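Local atomic coordinates of sugar kinase MJ0406 (Methanococcus jannaschii, PDB entry 2C4E), a protein that catalyses the ATP-dependent phosphorylation of a broad range of nucleosides, preferring inosine, guanosine and cytidine, to nucleoside monophosphates. Residues Asp203-Glu206 / Arg207-Ala210. Numbering follows the deposited sequence.
Sequences DYLE and RVDA
Two backbone amides meet at the carbonyl of Y204 as helix 201-205 gives way to loop: V208 N approaches Y204 O almost in line with the C=O at 2.8 Å, whereas R207 N reaches the same oxygen from above the carbonyl plane at 2.9 Å. This is the tight, inner side. V208, buried and apolar, packs on I177 of helix 170-178, its CG2 only 3.4 Å from Y204 O. Tyrosine suits its place because the ring fills the interior among F190 and F199 while OH bonds to S194 OG. The turn belongs to the ribokinase fold, linking a short helix to strand 210-214 of the large, mainly parallel sheet. The outer side is looser and wetter. R207, its CG beside the backbone N (chi1 -67°), is long enough for NH1 to reach back to D203 O, 2.8 Å away in the guanidinium plane, while NE pairs with E178. A water joins NH1 to D203 OD1, whose partner OD2 bonds to E200 N; E206 OE1 adds a long salt bridge to NH1, 4.0 Å, well out of that plane. A leucine in place of R207 would probably leave D203 O without this donor and E178 without its positive mate.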
loop_
_atom_site.group_PDB
_atom_site.type_symbol
_atom_site.label_atom_id
_atom_site.label_comp_id
_atom_site.label_asym_id
_atom_site.label_seq_id
_atom_site.Cartn_x
_atom_site.Cartn_y
_atom_site.Cartn_z
ATOM N N ASP A 203 -15.031 38.550 8.901
ATOM C CA ASP A 203 -14.549 37.921 10.136
ATOM C C ASP A 203 -13.150 37.329 10.004
ATOM O O ASP A 203 -12.359 37.439 10.928
ATOM C CB ASP A 203 -15.510 36.850 10.631
ATOM C CG ASP A 203 -16.890 37.399 10.899
ATOM O OD1 ASP A 203 -17.052 38.168 11.873
ATOM O OD2 ASP A 203 -17.875 37.138 10.179
ATOM N N TYR A 204 -12.857 36.664 8.888
ATOM C CA TYR A 204 -11.488 36.221 8.639
ATOM C C TYR A 204 -10.549 37.397 8.605
ATOM O O TYR A 204 -9.439 37.326 9.144
ATOM C CB TYR A 204 -11.362 35.488 7.316
ATOM C CG TYR A 204 -12.013 34.144 7.311
ATOM C CD1 TYR A 204 -13.292 33.978 6.790
ATOM C CD2 TYR A 204 -11.354 33.028 7.799
ATOM C CE1 TYR A 204 -13.901 32.740 6.771
ATOM C CE2 TYR A 204 -11.945 31.783 7.778
ATOM C CZ TYR A 204 -13.227 31.642 7.263
ATOM O OH TYR A 204 -13.825 30.400 7.224
ATOM N N LEU A 205 -10.971 38.471 7.956
ATOM C CA LEU A 205 -10.063 39.595 7.722
ATOM C C LEU A 205 -9.804 40.432 8.974
ATOM O O LEU A 205 -8.903 41.262 8.975
ATOM C CB LEU A 205 -10.583 40.478 6.589
ATOM C CG LEU A 205 -10.593 39.804 5.214
ATOM C CD1 LEU A 205 -11.347 40.676 4.220
ATOM C CD2 LEU A 205 -9.195 39.538 4.736
ATOM N N GLU A 206 -10.594 40.233 10.029
ATOM C CA GLU A 206 -10.262 40.817 11.330
ATOM C C GLU A 206 -9.073 40.080 11.958
ATOM O O GLU A 206 -8.437 40.590 12.862
ATOM C CB GLU A 206 -11.461 40.784 12.282
ATOM C CG GLU A 206 -12.524 41.815 11.935
ATOM C CD GLU A 206 -13.763 41.720 12.813
ATOM O OE1 GLU A 206 -13.680 41.135 13.916
ATOM O OE2 GLU A 206 -14.828 42.230 12.409
ATOM N N ARG A 207 -8.778 38.882 11.465
ATOM C CA ARG A 207 -7.751 38.037 12.053
ATOM C C ARG A 207 -6.527 37.828 11.171
ATOM O O ARG A 207 -5.439 37.695 11.695
ATOM C CB ARG A 207 -8.356 36.702 12.410
ATOM C CG ARG A 207 -9.371 36.854 13.530
ATOM C CD ARG A 207 -10.380 35.765 13.614
ATOM N NE ARG A 207 -11.250 35.930 14.779
ATOM C CZ ARG A 207 -12.390 36.634 14.802
ATOM N NH1 ARG A 207 -12.842 37.273 13.720
ATOM N NH2 ARG A 207 -13.098 36.690 15.926
ATOM N N VAL A 208 -6.720 37.743 9.857
ATOM C CA VAL A 208 -5.622 37.460 8.918
ATOM C C VAL A 208 -5.383 38.653 8.001
ATOM O O VAL A 208 -6.196 39.579 7.912
ATOM C CB VAL A 208 -5.882 36.178 8.081
ATOM C CG1 VAL A 208 -6.284 35.027 8.967
ATOM C CG2 VAL A 208 -6.948 36.409 6.993
ATOM N N ASP A 209 -4.221 38.671 7.360
ATOM C CA ASP A 209 -3.922 39.721 6.398
ATOM C C ASP A 209 -4.447 39.426 5.006
ATOM O O ASP A 209 -4.798 40.347 4.274
ATOM C CB ASP A 209 -2.412 39.943 6.306
ATOM C CG ASP A 209 -1.806 40.403 7.589
ATOM O OD1 ASP A 209 -2.342 41.323 8.249
ATOM O OD2 ASP A 209 -0.716 39.950 7.982
ATOM N N ALA A 210 -4.464 38.151 4.633
ATOM C CA ALA A 210 -4.950 37.725 3.333
ATOM C C ALA A 210 -5.571 36.358 3.455
ATOM O O ALA A 210 -4.994 35.445 4.063
ATOM C CB ALA A 210 -3.838 37.693 2.304
HETATM O O HOH W 1 -15.404 38.928 13.559
HETATM O O HOH W 2 -5.777 40.548 13.657
#